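Local coordinates for suppressor of RNA silencing p3 (Rice hoja blanca virus, PDB 3AJF), which acts as a homodimeric viral suppressor of RNA-mediated gene silencing, presumably by binding double-stranded RNA, at residues L13-I17 against D18-L22; E50-S53 against V54-S58; R67-P70 against G71-L75. All blocks are in the same frame, centred on the assembly; numbering follows the deposited sequence.

All three contacts are local, each within one continuous run of chain: two enter helices and one lies within a helix. Interactions 1 and 3 lead into helices 17-30 and 74-85 and touch each other, since Tyr73 packs on Asp18 and Leu19. Interaction 2, within helix 49-64, is the most buried, with four of its eight touching residues buried; interaction 3 lies farthest out, its centre about 14 Å from that of the chain against about 9 Å for the others. Interaction 1 joins apolar packing to backbone bonds, interaction 2 adds a lysine–sulfate bond, and interaction 3 has a proline–tyrosine CH-pi contact and a bridging water. Interactions 2 and 3 also meet the second subunit.

Interaction 1 of 3, residues L13-I17 against D18-L22; sequences LPIPI and DLLSL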
# COMPACT_ATOMS: atom_id res chain seq x y z
N LEU A 13 -10.34 -13.11 -4.16
CA LEU A 13 -9.64 -13.84 -3.11
C LEU A 13 -10.38 -13.60 -1.80
O LEU A 13 -10.63 -12.45 -1.44
CB LEU A 13 -8.20 -13.32 -2.97
CG LEU A 13 -7.25 -13.24 -4.17
CD1 LEU A 13 -5.95 -12.49 -3.80
CD2 LEU A 13 -6.93 -14.61 -4.76
N PRO A 14 -10.73 -14.68 -1.09
CA PRO A 14 -11.40 -14.61 0.21
C PRO A 14 -10.59 -13.86 1.27
O PRO A 14 -9.39 -14.10 1.44
CB PRO A 14 -11.54 -16.08 0.61
CG PRO A 14 -11.57 -16.82 -0.71
CD PRO A 14 -10.55 -16.08 -1.53
N ILE A 15 -11.25 -12.93 1.95
CA ILE A 15 -10.62 -12.14 3.00
C ILE A 15 -11.26 -12.60 4.28
O ILE A 15 -12.41 -12.28 4.51
CB ILE A 15 -10.97 -10.65 2.84
CG1 ILE A 15 -10.59 -10.17 1.47
CG2 ILE A 15 -10.33 -9.78 3.97
CD1 ILE A 15 -11.60 -9.24 0.99
N PRO A 16 -10.50 -13.31 5.14
CA PRO A 16 -11.12 -13.77 6.38
C PRO A 16 -11.61 -12.61 7.24
O PRO A 16 -10.95 -11.57 7.35
CB PRO A 16 -10.00 -14.56 7.07
CG PRO A 16 -9.02 -14.85 6.01
CD PRO A 16 -9.09 -13.70 5.05
N ILE A 17 -12.79 -12.78 7.82
CA ILE A 17 -13.45 -11.70 8.59
C ILE A 17 -12.65 -11.27 9.85
O ILE A 17 -12.62 -10.07 10.21
CB ILE A 17 -14.96 -12.07 8.89
CG1 ILE A 17 -15.75 -10.86 9.42
CG2 ILE A 17 -15.05 -13.26 9.83
CD1 ILE A 17 -16.12 -9.84 8.34
N ASP A 18 -11.96 -12.23 10.47
CA ASP A 18 -11.08 -11.94 11.59
C ASP A 18 -9.87 -11.13 11.18
O ASP A 18 -9.28 -10.45 12.04
CB ASP A 18 -10.64 -13.22 12.29
CG ASP A 18 -11.82 -13.95 13.00
OD1 ASP A 18 -12.89 -13.34 13.23
OD2 ASP A 18 -11.64 -15.13 13.36
N LEU A 19 -9.49 -11.20 9.89
CA LEU A 19 -8.40 -10.36 9.38
C LEU A 19 -8.83 -8.90 9.39
O LEU A 19 -8.06 -8.02 9.80
CB LEU A 19 -7.93 -10.78 7.98
CG LEU A 19 -6.94 -9.82 7.28
CD1 LEU A 19 -5.65 -9.51 8.13
CD2 LEU A 19 -6.51 -10.34 5.95
N LEU A 20 -10.04 -8.62 8.91
CA LEU A 20 -10.54 -7.24 8.95
C LEU A 20 -10.65 -6.71 10.38
O LEU A 20 -10.36 -5.54 10.63
CB LEU A 20 -11.86 -7.09 8.19
CG LEU A 20 -11.82 -7.30 6.66
CD1 LEU A 20 -13.25 -7.30 6.07
CD2 LEU A 20 -10.95 -6.27 5.96
N SER A 21 -11.07 -7.57 11.31
CA SER A 21 -11.13 -7.19 12.72
C SER A 21 -9.76 -6.91 13.29
O SER A 21 -9.59 -5.95 14.07
CB SER A 21 -11.75 -8.31 13.55
OG SER A 21 -13.08 -8.51 13.14
N LEU A 22 -8.80 -7.78 12.98
CA LEU A 22 -7.44 -7.62 13.48
C LEU A 22 -6.81 -6.31 12.95
O LEU A 22 -6.16 -5.58 13.72
CB LEU A 22 -6.58 -8.82 13.09
CG LEU A 22 -5.10 -8.76 13.48
CD1 LEU A 22 -4.92 -8.74 15.03
CD2 LEU A 22 -4.32 -9.88 12.80
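Pro16 and Leu19 meet where the chain leaves its short strand and enters helix 17-30, with Pro16 in the N-cap position. Backbone bonds come first. Leu19 N donates to Pro16 O over 3.0 Å, with an N-H...O angle of 133°, bent as is usual in the first turn of a helix. The same oxygen takes a second, weak bond from Leu20 N at 3.5 Å, so one carbonyl serves two successive N-H groups. One residue further on the pattern becomes regular: Ser21 N reaches Ile17 O at 3.1 Å with an N-H...O angle of 158°, the ordinary bond of an alpha-helix.

The apolar contacts run alongside. Ile15, just ahead of the cap, lays its CG2 methyl obliquely across Leu20, 4.0 Å from Leu20 CG, and the same methyl stands 4.3 Å from Leu19 CD2. At chi1 -55° the CG1 branch lies beside the backbone N, while CG2, anti to that N, is the branch directed at the helix. The Pro16 ring adds a looser touch, its CD 4.3 Å from Leu19 CB, and Ile17 CD1 comes only to 4.5 Å from Leu20 CD1.

Around this junction, Ile15 shares a backbone hydrogen bond with Leu8, Leu19 packs on Met62 of helix 49-64 and on Pro76, and Leu20 rests on Leu80 of helix 74-85. The pairing of Ile15, the residue before the N-cap, with Leu20, the fourth residue after it, is the hydrophobic staple found at the amino ends of alpha-helices.

Interaction 2 of 3, residues E50-S53 against V54-S58; sequences ENLS and VFLKS. With SO4 (sulfate ion), chain E.
Ser53 and Lys57 are joined one turn apart in helix 49-64, and their backbone bond belongs to an unbroken run of four. Val54 N gives to Glu50 O at 3.1 Å, Phe55 N to Asn51 O at 3.0 Å, Leu56 N to Leu52 O at 2.9 Å, and Lys57 N to Ser53 O also at 2.9 Å. The second and third are nearly straight, with N-H...O angles of 171° and 170°. Nearer the start of the helix, Asn51 N finds its acceptor in Asp48 OD1.

Among the side chains, the ammonium of Lys57 has the clearest polar partner: NZ donates to O1 of the sulfate at 3.0 Å. Lys57 CD lies 3.4 Å from Ser53 OG, and a bend at chi3, 93°, turns the end of the lysine toward the anion. The carboxylate of Glu50 is not in contact with the ammonium of Lys57, for Glu50 OE1 stays 5.3 Å from Lys57 NZ. On another side the helix is apolar: Leu52 CG meets Leu56 CD1 at 3.9 Å, and Leu52 CD1 lies obliquely to the Phe55 ring, which packs edge-to-face with Tyr84.

Ser53 and Glu50 also pack on Ser64 and His65 of the second subunit. The sulfate probably came from the crystallisation liquor; it shows that Lys57 can meet a tetrahedral anion, but whether it meets RNA phosphate is not established.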
# COMPACT_ATOMS: atom_id res chain seq x y z
N GLU A 50 -5.01 11.57 3.46
CA GLU A 50 -4.30 11.34 4.74
C GLU A 50 -4.84 10.10 5.50
O GLU A 50 -4.06 9.31 6.00
CB GLU A 50 -4.27 12.58 5.64
CG GLU A 50 -3.82 12.32 7.12
CD GLU A 50 -2.33 11.89 7.33
OE1 GLU A 50 -1.76 11.13 6.51
OE2 GLU A 50 -1.74 12.28 8.38
N ASN A 51 -6.16 9.95 5.59
CA ASN A 51 -6.74 8.79 6.26
C ASN A 51 -6.39 7.49 5.55
O ASN A 51 -6.13 6.46 6.20
CB ASN A 51 -8.25 8.91 6.38
CG ASN A 51 -8.69 10.02 7.38
OD1 ASN A 51 -7.88 10.57 8.12
ND2 ASN A 51 -9.98 10.35 7.37
N LEU A 52 -6.43 7.52 4.22
CA LEU A 52 -6.06 6.33 3.44
C LEU A 52 -4.58 5.98 3.68
O LEU A 52 -4.23 4.84 3.78
CB LEU A 52 -6.34 6.52 1.94
CG LEU A 52 -5.90 5.35 1.01
CD1 LEU A 52 -6.66 4.05 1.31
CD2 LEU A 52 -6.06 5.73 -0.46
N SER A 53 -3.71 7.00 3.75
CA SER A 53 -2.28 6.81 4.02
C SER A 53 -2.06 6.07 5.33
O SER A 53 -1.26 5.12 5.40
CB SER A 53 -1.57 8.16 4.10
OG SER A 53 -0.24 7.96 4.53
N VAL A 54 -2.76 6.51 6.37
CA VAL A 54 -2.69 5.89 7.69
C VAL A 54 -3.21 4.42 7.69
O VAL A 54 -2.57 3.50 8.24
CB VAL A 54 -3.45 6.77 8.68
CG1 VAL A 54 -3.71 6.06 9.97
CG2 VAL A 54 -2.68 8.09 8.94
N PHE A 55 -4.37 4.20 7.06
CA PHE A 55 -4.96 2.86 6.84
C PHE A 55 -3.96 1.92 6.15
O PHE A 55 -3.69 0.81 6.64
CB PHE A 55 -6.20 3.08 5.97
CG PHE A 55 -6.95 1.84 5.52
CD1 PHE A 55 -7.96 1.29 6.30
CD2 PHE A 55 -6.75 1.33 4.20
CE1 PHE A 55 -8.73 0.17 5.83
CE2 PHE A 55 -7.51 0.23 3.73
CZ PHE A 55 -8.49 -0.34 4.53
N LEU A 56 -3.38 2.36 5.03
CA LEU A 56 -2.40 1.53 4.31
C LEU A 56 -1.11 1.28 5.11
O LEU A 56 -0.55 0.17 5.07
CB LEU A 56 -2.05 2.12 2.95
CG LEU A 56 -3.20 2.25 1.93
CD1 LEU A 56 -2.72 3.13 0.80
CD2 LEU A 56 -3.62 0.93 1.40
N LYS A 57 -0.64 2.30 5.82
CA LYS A 57 0.58 2.16 6.60
C LYS A 57 0.45 1.15 7.74
O LYS A 57 1.43 0.44 8.05
CB LYS A 57 1.03 3.52 7.15
CG LYS A 57 1.71 4.36 6.13
CD LYS A 57 1.53 5.83 6.44
CE LYS A 57 2.62 6.43 7.26
NZ LYS A 57 2.08 7.75 7.77
N SER A 58 -0.73 1.05 8.34
CA SER A 58 -0.98 -0.01 9.35
C SER A 58 -0.93 -1.41 8.73
O SER A 58 -0.34 -2.34 9.32
CB SER A 58 -2.30 0.19 10.10
OG SER A 58 -2.15 1.02 11.25
S SO4 E . 1.65 5.96 11.15
O1 SO4 E . 0.84 6.86 10.33
O2 SO4 E . 0.98 4.69 11.40
O3 SO4 E . 1.93 6.67 12.39
O4 SO4 E . 2.91 5.66 10.49

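Interaction 3 of 3, residues R67-P70 against G71-L75; sequences RDLP and GHYRL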
# COMPACT_ATOMS: atom_id res chain seq x y z
N ARG A 67 5.60 -10.24 13.40
CA ARG A 67 6.07 -11.61 13.28
C ARG A 67 5.01 -12.68 13.45
O ARG A 67 5.22 -13.81 12.98
CB ARG A 67 7.17 -11.87 14.30
CG ARG A 67 8.49 -11.25 13.95
CD ARG A 67 9.55 -11.93 14.79
NE ARG A 67 10.72 -11.09 14.97
CZ ARG A 67 11.67 -11.32 15.88
NH1 ARG A 67 11.56 -12.38 16.69
NH2 ARG A 67 12.71 -10.50 15.98
N ASP A 68 3.91 -12.39 14.13
CA ASP A 68 2.91 -13.43 14.40
C ASP A 68 1.64 -13.26 13.58
O ASP A 68 0.57 -13.72 13.98
CB ASP A 68 2.60 -13.53 15.92
CG ASP A 68 2.00 -12.24 16.47
OD1 ASP A 68 2.10 -11.19 15.80
OD2 ASP A 68 1.43 -12.26 17.58
N LEU A 69 1.75 -12.59 12.43
CA LEU A 69 0.59 -12.50 11.52
C LEU A 69 0.34 -13.92 11.01
O LEU A 69 1.26 -14.55 10.51
CB LEU A 69 0.90 -11.55 10.36
CG LEU A 69 -0.24 -11.25 9.37
CD1 LEU A 69 -1.29 -10.36 10.05
CD2 LEU A 69 0.29 -10.63 8.07
N PRO A 70 -0.89 -14.45 11.17
CA PRO A 70 -1.10 -15.80 10.61
C PRO A 70 -0.70 -15.92 9.11
O PRO A 70 -0.92 -15.00 8.32
CB PRO A 70 -2.60 -16.01 10.80
CG PRO A 70 -2.95 -15.20 12.00
CD PRO A 70 -2.09 -13.95 11.86
N GLY A 71 -0.09 -17.04 8.74
CA GLY A 71 0.38 -17.26 7.37
C GLY A 71 -0.71 -17.08 6.32
O GLY A 71 -0.48 -16.50 5.26
N HIS A 72 -1.91 -17.56 6.61
CA HIS A 72 -3.00 -17.46 5.64
C HIS A 72 -3.60 -16.05 5.52
O HIS A 72 -4.46 -15.82 4.70
CB HIS A 72 -4.08 -18.52 5.88
CG HIS A 72 -4.86 -18.33 7.14
ND1 HIS A 72 -4.30 -18.48 8.40
CD2 HIS A 72 -6.17 -18.04 7.34
CE1 HIS A 72 -5.23 -18.25 9.31
NE2 HIS A 72 -6.37 -17.99 8.70
N TYR A 73 -3.12 -15.12 6.35
CA TYR A 73 -3.56 -13.74 6.26
C TYR A 73 -2.72 -12.96 5.26
O TYR A 73 -3.13 -11.89 4.83
CB TYR A 73 -3.52 -13.06 7.64
CG TYR A 73 -4.67 -13.41 8.59
CD1 TYR A 73 -5.56 -14.46 8.32
CD2 TYR A 73 -4.86 -12.68 9.76
CE1 TYR A 73 -6.62 -14.75 9.17
CE2 TYR A 73 -5.91 -12.97 10.62
CZ TYR A 73 -6.77 -14.00 10.32
OH TYR A 73 -7.78 -14.28 11.19
N ARG A 74 -1.56 -13.51 4.85
CA ARG A 74 -0.64 -12.69 4.05
C ARG A 74 -1.20 -12.28 2.68
O ARG A 74 -1.04 -11.12 2.27
CB ARG A 74 0.77 -13.31 3.90
CG ARG A 74 1.51 -13.57 5.23
CD ARG A 74 2.99 -13.81 4.98
NE ARG A 74 3.64 -12.55 4.62
CZ ARG A 74 3.97 -11.58 5.47
NH1 ARG A 74 3.79 -11.74 6.77
NH2 ARG A 74 4.53 -10.46 5.02
N LEU A 75 -1.82 -13.22 2.00
CA LEU A 75 -2.31 -12.98 0.64
C LEU A 75 -3.51 -12.02 0.63
O LEU A 75 -3.52 -11.04 -0.13
CB LEU A 75 -2.62 -14.30 -0.09
CG LEU A 75 -3.17 -14.23 -1.52
CD1 LEU A 75 -2.28 -13.34 -2.40
CD2 LEU A 75 -3.31 -15.62 -2.13
O HOH W 1 3.28 -14.05 8.39
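The ring of Tyr73 has Pro70 over one face, where CG stands 4.0 Å from the ring centroid and 18° off its normal, a CH-pi contact displaced toward the rim. Leu69 CD1 lies at the edge of the same ring, near its plane. The His72 imidazole has Tyr73 CD1 over one face, 3.6 Å above its plane and again toward the rim, while Pro70 CB approaches it obliquely, 3.8 Å from His72 CE1. The guanidinium of Arg74 holds a water at its edge, in plane.

These groups are brought together by a type I beta-turn over Pro70 to Tyr73, the bend by which the loop after helix 49-64 passes into helix 74-85. Its closing bond runs from Tyr73 N to Pro70 O at 3.0 Å. The turn carries Tyr73 back over the proline that opens it, and the side chain then reaches on to Leu22 of helix 17-30.

Beside the turn, Leu69 CG packs 4.1 Å from Tyr73 CB, and Leu69 CD2 lies obliquely to the guanidinium, 3.9 Å from Arg74 NH1. The water bridges the two residues by polar means as well, donating a hydrogen bond to Leu69 O at 3.0 Å and accepting one from Arg74 NH1 at 2.9 Å. A bend at chi3, 73°, brings the guanidinium of Arg74 back to this water and to Leu63 O of the same chain, to which NH2 bonds; NH2 also bonds to Phe88 O of the second subunit.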